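PDB 4TRT: DNA polymerase III subunit beta, which probably tethers DNA polymerases and other proteins to DNA for processive synthesis, as a ring-shaped head-to-tail homodimer around the duplex. Local coordinates for residues V6-L11 and E85-E90; L54-P59 and D222-N227. All coordinates share one frame; numbering follows the deposited sequence. Where two conformers were deposited one is given.

Contact 1 (V6-L11 and E85-E90); sequences VTKKTL and ELVELE
Val6 and Val87 form an antiparallel hydrogen-bonded pair, with Val6 N 3.0 Å from Val87 O and Val87 N 2.8 Å from Val6 O. Thr7 and Leu86 follow as a non-hydrogen-bonded pair. One residue on, strand 2-7 has given way to helix 8-21, yet one more backbone hydrogen bond follows beyond the ladder: Lys8 N lies 2.9 Å from Glu85 O, with the donor 39° above the carbonyl plane. The same carbonyl oxygen accepts from a water that also takes the N-H of Lys9, so two donors grip it where strand turns into helix. This is the strand-to-helix passage of a DNA clamp domain, in which strand 2-7 lies beside strand 86-92 in the sheet and the helix leaves from its end. On the buried face, Val6 and Val87 lie side by side. Val6 CG1 sits between the backbone N and carbonyl carbon (chi1 63°) and meets Val87 CB at 3.9 Å, while Val98 and Val58 add to the apolar layer. Val87 CG2 packs 3.7 Å from Lys8 CB, the two side chains meeting at about a right angle. The bend of the lysine at chi3 (74°) brings CE to 3.8 Å from Glu85 OE1. Its NZ stays 4.1 Å from Glu85 OE2, too far for a salt bridge, and instead donates to the carbonyls of Gly84 and Leu82. An alanine here would probably leave those two carbonyls without their ammonium partner and the Glu85 carboxylate without its nearby positive charge. On the opposite face, Thr7 OG1 comes within 4.0 Å of Leu86 CD2.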
loop_
_atom_site.group_PDB
_atom_site.type_symbol
_atom_site.label_atom_id
_atom_site.label_comp_id
_atom_site.label_asym_id
_atom_site.label_seq_id
_atom_site.Cartn_x
_atom_site.Cartn_y
_atom_site.Cartn_z
ATOM N N VAL A 6 -10.558 -29.812 -5.712
ATOM C CA VAL A 6 -9.406 -29.055 -6.149
ATOM C C VAL A 6 -8.648 -28.524 -4.916
ATOM O O VAL A 6 -9.228 -28.329 -3.844
ATOM C CB VAL A 6 -9.853 -27.900 -7.109
ATOM C CG1 VAL A 6 -10.759 -26.908 -6.404
ATOM C CG2 VAL A 6 -8.666 -27.176 -7.714
ATOM N N THR A 7 -7.336 -28.359 -5.066
ATOM C CA THR A 7 -6.492 -27.759 -4.035
ATOM C C THR A 7 -6.734 -26.257 -4.020
ATOM O O THR A 7 -6.769 -25.630 -5.082
ATOM C CB THR A 7 -5.014 -28.075 -4.326
ATOM O OG1 THR A 7 -4.781 -29.463 -4.055
ATOM C CG2 THR A 7 -4.099 -27.250 -3.483
ATOM N N LYS A 8 -6.914 -25.678 -2.836
ATOM C CA LYS A 8 -7.138 -24.242 -2.719
ATOM C C LYS A 8 -5.961 -23.442 -3.294
ATOM O O LYS A 8 -6.178 -22.446 -3.992
ATOM C CB LYS A 8 -7.392 -23.816 -1.274
ATOM C CG LYS A 8 -7.762 -22.345 -1.125
ATOM C CD LYS A 8 -7.984 -21.927 0.322
ATOM C CE LYS A 8 -6.674 -21.815 1.098
ATOM N NZ LYS A 8 -6.922 -21.667 2.547
ATOM N N LYS A 9 -4.739 -23.879 -2.988
ATOM C CA LYS A 9 -3.521 -23.194 -3.421
ATOM C C LYS A 9 -3.488 -23.030 -4.934
ATOM O O LYS A 9 -3.209 -21.943 -5.447
ATOM C CB LYS A 9 -2.278 -23.960 -2.962
ATOM C CG LYS A 9 -0.959 -23.348 -3.441
ATOM C CD LYS A 9 0.245 -24.064 -2.848
ATOM C CE LYS A 9 1.471 -23.929 -3.744
ATOM N NZ LYS A 9 1.620 -22.541 -4.277
ATOM N N THR A 10 -3.838 -24.088 -5.645
ATOM C CA THR A 10 -3.766 -24.077 -7.093
ATOM C C THR A 10 -4.913 -23.255 -7.670
ATOM O O THR A 10 -4.719 -22.489 -8.615
ATOM C CB THR A 10 -3.783 -25.508 -7.671
ATOM O OG1 THR A 10 -3.050 -26.398 -6.815
ATOM C CG2 THR A 10 -3.098 -25.529 -9.009
ATOM N N LEU A 11 -6.103 -23.407 -7.109
ATOM C CA LEU A 11 -7.248 -22.629 -7.571
ATOM C C LEU A 11 -7.020 -21.135 -7.327
ATOM O O LEU A 11 -7.361 -20.315 -8.170
ATOM C CB LEU A 11 -8.537 -23.109 -6.916
ATOM C CG LEU A 11 -9.872 -22.480 -7.361
ATOM C CD1 LEU A 11 -10.203 -22.671 -8.849
ATOM C CD2 LEU A 11 -10.936 -23.101 -6.486
ATOM N N GLU A 85 -7.475 -26.407 3.101
ATOM C CA GLU A 85 -6.598 -26.544 1.928
ATOM C C GLU A 85 -7.251 -27.236 0.732
ATOM O O GLU A 85 -6.717 -27.163 -0.367
ATOM C CB GLU A 85 -5.294 -27.251 2.294
ATOM C CG GLU A 85 -4.383 -26.417 3.182
ATOM C CD GLU A 85 -4.114 -24.987 2.684
ATOM O OE1 GLU A 85 -4.231 -24.684 1.465
ATOM O OE2 GLU A 85 -3.787 -24.142 3.543
ATOM N N LEU A 86 -8.382 -27.914 0.946
ATOM C CA LEU A 86 -9.035 -28.655 -0.112
ATOM C C LEU A 86 -10.449 -28.109 -0.318
ATOM O O LEU A 86 -11.212 -27.906 0.653
ATOM C CB LEU A 86 -9.048 -30.163 0.163
ATOM C CG LEU A 86 -7.695 -30.867 0.337
ATOM C CD1 LEU A 86 -7.937 -32.340 0.651
ATOM C CD2 LEU A 86 -6.769 -30.728 -0.865
ATOM N N VAL A 87 -10.777 -27.864 -1.585
ATOM C CA VAL A 87 -12.043 -27.213 -1.951
ATOM C C VAL A 87 -12.926 -28.189 -2.729
ATOM O O VAL A 87 -12.450 -28.874 -3.624
ATOM C CB VAL A 87 -11.787 -25.944 -2.774
ATOM C CG1 VAL A 87 -13.100 -25.214 -3.101
ATOM C CG2 VAL A 87 -10.834 -24.998 -2.032
ATOM N N GLU A 88 -14.203 -28.251 -2.365
ATOM C CA GLU A 88 -15.200 -28.962 -3.154
ATOM C C GLU A 88 -16.082 -27.954 -3.907
ATOM O O GLU A 88 -16.634 -27.038 -3.302
ATOM C CB GLU A 88 -16.076 -29.853 -2.266
ATOM C CG GLU A 88 -17.012 -30.729 -3.093
ATOM C CD GLU A 88 -17.991 -31.551 -2.289
ATOM O OE1 GLU A 88 -18.613 -31.006 -1.355
ATOM O OE2 GLU A 88 -18.160 -32.738 -2.636
ATOM N N LEU A 89 -16.198 -28.137 -5.220
ATOM C CA LEU A 89 -17.125 -27.373 -6.055
ATOM C C LEU A 89 -18.258 -28.298 -6.427
ATOM O O LEU A 89 -18.036 -29.495 -6.690
ATOM C CB LEU A 89 -16.440 -26.869 -7.328
ATOM C CG LEU A 89 -15.249 -25.951 -7.107
ATOM C CD1 LEU A 89 -14.612 -25.563 -8.438
ATOM C CD2 LEU A 89 -15.687 -24.738 -6.276
ATOM N N GLU A 90 -19.477 -27.774 -6.393
ATOM C CA GLU A 90 -20.646 -28.508 -6.855
ATOM C C GLU A 90 -21.560 -27.547 -7.614
ATOM O O GLU A 90 -21.782 -26.429 -7.179
ATOM C CB GLU A 90 -21.396 -29.163 -5.689
ATOM C CG GLU A 90 -22.671 -29.900 -6.112
ATOM C CD GLU A 90 -23.469 -30.476 -4.952
ATOM O OE1 GLU A 90 -22.908 -30.709 -3.865
ATOM O OE2 GLU A 90 -24.674 -30.723 -5.138
HETATM O O HOH W 1 -4.217 -25.782 -0.784
#

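Contact 2 (L54-P59 and D222-N227)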
loop_
_atom_site.group_PDB
_atom_site.type_symbol
_atom_site.label_atom_id
_atom_site.label_comp_id
_atom_site.label_asym_id
_atom_site.label_seq_id
_atom_site.Cartn_x
_atom_site.Cartn_y
_atom_site.Cartn_z
ATOM N N LEU A 54 -7.424 -14.821 -21.630
ATOM C CA LEU A 54 -6.565 -15.606 -20.762
ATOM C C LEU A 54 -7.282 -16.871 -20.331
ATOM O O LEU A 54 -8.482 -16.849 -20.034
ATOM C CB LEU A 54 -6.183 -14.771 -19.543
ATOM C CG LEU A 54 -5.233 -15.365 -18.515
ATOM C CD1 LEU A 54 -3.850 -15.587 -19.123
ATOM C CD2 LEU A 54 -5.177 -14.448 -17.307
ATOM N N SER A 55 -6.528 -17.964 -20.291
ATOM C CA SER A 55 -7.014 -19.256 -19.862
ATOM C C SER A 55 -5.985 -19.861 -18.926
ATOM O O SER A 55 -4.789 -19.799 -19.210
ATOM C CB SER A 55 -7.187 -20.159 -21.070
ATOM O OG SER A 55 -7.875 -21.318 -20.709
ATOM N N CYS A 56 -6.442 -20.437 -17.822
ATOM C CA CYS A 56 -5.553 -21.115 -16.885
ATOM C C CYS A 56 -6.133 -22.467 -16.521
ATOM O O CYS A 56 -7.305 -22.573 -16.141
ATOM C CB CYS A 56 -5.346 -20.298 -15.613
ATOM S SG CYS A 56 -4.002 -20.966 -14.597
ATOM N N PHE A 57 -5.301 -23.496 -16.615
ATOM C CA PHE A 57 -5.705 -24.843 -16.237
ATOM C C PHE A 57 -5.385 -25.116 -14.764
ATOM O O PHE A 57 -4.273 -24.861 -14.306
ATOM C CB PHE A 57 -5.000 -25.870 -17.113
ATOM C CG PHE A 57 -5.332 -27.296 -16.763
ATOM C CD1 PHE A 57 -6.538 -27.855 -17.161
ATOM C CD2 PHE A 57 -4.432 -28.087 -16.061
ATOM C CE1 PHE A 57 -6.850 -29.174 -16.854
ATOM C CE2 PHE A 57 -4.737 -29.408 -15.754
ATOM C CZ PHE A 57 -5.948 -29.947 -16.151
ATOM N N VAL A 58 -6.361 -25.652 -14.035
ATOM C CA VAL A 58 -6.176 -26.057 -12.659
ATOM C C VAL A 58 -6.498 -27.550 -12.541
ATOM O O VAL A 58 -7.649 -27.952 -12.741
ATOM C CB VAL A 58 -7.083 -25.234 -11.722
ATOM C CG1 VAL A 58 -6.938 -25.703 -10.282
ATOM C CG2 VAL A 58 -6.758 -23.741 -11.858
ATOM N N PRO A 59 -5.491 -28.382 -12.205
ATOM C CA PRO A 59 -5.770 -29.810 -12.031
ATOM C C PRO A 59 -6.810 -30.075 -10.958
ATOM O O PRO A 59 -6.820 -29.401 -9.924
ATOM C CB PRO A 59 -4.403 -30.393 -11.622
ATOM C CG PRO A 59 -3.411 -29.474 -12.250
ATOM C CD PRO A 59 -4.041 -28.099 -12.194
ATOM N N ASP A 222 3.347 -23.270 -19.048
ATOM C CA ASP A 222 2.815 -24.198 -18.082
ATOM C C ASP A 222 1.472 -23.671 -17.544
ATOM O O ASP A 222 1.420 -22.714 -16.764
ATOM C CB ASP A 222 3.877 -24.385 -16.988
ATOM C CG ASP A 222 3.325 -24.946 -15.711
ATOM O OD1 ASP A 222 2.972 -26.136 -15.700
ATOM O OD2 ASP A 222 3.274 -24.199 -14.712
ATOM N N ARG A 223 0.393 -24.282 -18.020
ATOM C CA ARG A 223 -0.979 -24.041 -17.534
ATOM C C ARG A 223 -1.697 -22.769 -18.009
ATOM O O ARG A 223 -2.919 -22.727 -17.926
ATOM C CB ARG A 223 -1.060 -24.156 -16.006
ATOM C CG ARG A 223 -0.786 -25.564 -15.492
ATOM C CD ARG A 223 -0.736 -25.587 -13.993
ATOM N NE ARG A 223 -0.451 -26.924 -13.481
ATOM C CZ ARG A 223 -0.424 -27.231 -12.190
ATOM N NH1 ARG A 223 -0.689 -26.308 -11.272
ATOM N NH2 ARG A 223 -0.137 -28.471 -11.810
ATOM N N VAL A 224 -0.980 -21.751 -18.497
ATOM C CA VAL A 224 -1.626 -20.536 -18.992
ATOM C C VAL A 224 -1.563 -20.411 -20.510
ATOM O O VAL A 224 -0.536 -20.730 -21.113
ATOM C CB VAL A 224 -0.980 -19.265 -18.400
ATOM C CG1 VAL A 224 -1.581 -18.029 -19.040
ATOM C CG2 VAL A 224 -1.162 -19.205 -16.892
ATOM N N LYS A 225 -2.660 -19.945 -21.114
ATOM C CA LYS A 225 -2.702 -19.553 -22.518
ATOM C C LYS A 225 -3.216 -18.115 -22.608
ATOM O O LYS A 225 -4.204 -17.767 -21.954
ATOM C CB LYS A 225 -3.636 -20.462 -23.306
ATOM C CG LYS A 225 -3.432 -21.948 -23.055
ATOM C CD LYS A 225 -4.317 -22.767 -23.979
ATOM C CE LYS A 225 -3.947 -24.240 -24.001
ATOM N NZ LYS A 225 -4.713 -24.987 -22.983
ATOM N N MET A 226 -2.565 -17.280 -23.413
ATOM C CA MET A 226 -2.989 -15.885 -23.560
ATOM C C MET A 226 -3.066 -15.518 -25.019
ATOM O O MET A 226 -2.096 -15.753 -25.764
ATOM C CB MET A 226 -2.017 -14.941 -22.846
ATOM C CG MET A 226 -2.439 -13.479 -22.901
ATOM S SD MET A 226 -1.294 -12.324 -22.139
ATOM C CE MET A 226 -1.725 -12.478 -20.417
ATOM N N ASN A 227 -4.197 -14.933 -25.419
ATOM C CA ASN A 227 -4.352 -14.314 -26.732
ATOM C C ASN A 227 -4.147 -12.813 -26.597
ATOM O O ASN A 227 -4.699 -12.180 -25.684
ATOM C CB ASN A 227 -5.750 -14.553 -27.332
ATOM C CG ASN A 227 -6.020 -16.003 -27.680
ATOM O OD1 ASN A 227 -5.095 -16.773 -27.956
ATOM N ND2 ASN A 227 -7.308 -16.380 -27.702
HETATM O O HOH W 2 -2.643 -23.942 -11.573
#
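Leu54 to Cys56 pair with Val224 to Met226 in an antiparallel ladder that carries one sheet of the DNA clamp fold from the N-terminal into the central domain; the strand axes approach to 4.7 Å at 171°. Three backbone hydrogen bonds hold the seam. Ser55 and Lys225 exchange two, Ser55 N to Lys225 O and Lys225 N to Ser55 O, each 2.9 Å long. Phe57 N gives the third to Arg223 O at 2.8 Å. CA-H...O contacts reinforce the ladder, since Leu54 CA also faces Lys225 O, Val224 CA faces Ser55 O and Cys56 CA faces Arg223 O. The apolar contacts gather on the face bearing Leu54, Val224 and Met226. There chi2 of Leu54 (65°) carries CD1 across the seam to 3.3 Å from Val224 CG1, a tighter fit than usual for two methyls. The same CD1 lies 4.0 Å from Met226 CE. Helix 8-21 lies against Leu54 and Val224, and helix 193-202 against Met226, so each domain contributes a helix to this layer. On the other face Ser55 and Lys225 both touch Phe120. A third kind of contact belongs to Arg223, whose chain runs extended past the carbonyl oxygen of Phe57 (chi2 174°), with its CG at the edge of the Phe57 ring. Beyond it the proline ring packs over one face of the flat guanidinium: Pro59 CD sits over its centre, 3.7 Å from Arg223 CZ. Arg223 NH1 donates to a water 3.1 Å away, and that water gives a weak hydrogen bond to Phe57 O.

In the fold
Both contacts are antiparallel ladders, partly buried, with centres about 17 Å apart, but they serve different levels of the fold. Contact 1 joins strands inside the N-terminal domain, whereas contact 2 joins that domain to the central one and buries more of its touching residues. Helix 8-21 links them: its first turn belongs to contact 1, and residues further along it lie on the apolar face of contact 2. They also touch directly, Val6 CG2 against Val58 CG1 and Thr10 CG2 against Arg223 NH1. Charge is handled differently at their margins, the Lys8 ammonium being held by loop carbonyls and the Arg223 guanidinium resting on a proline ring.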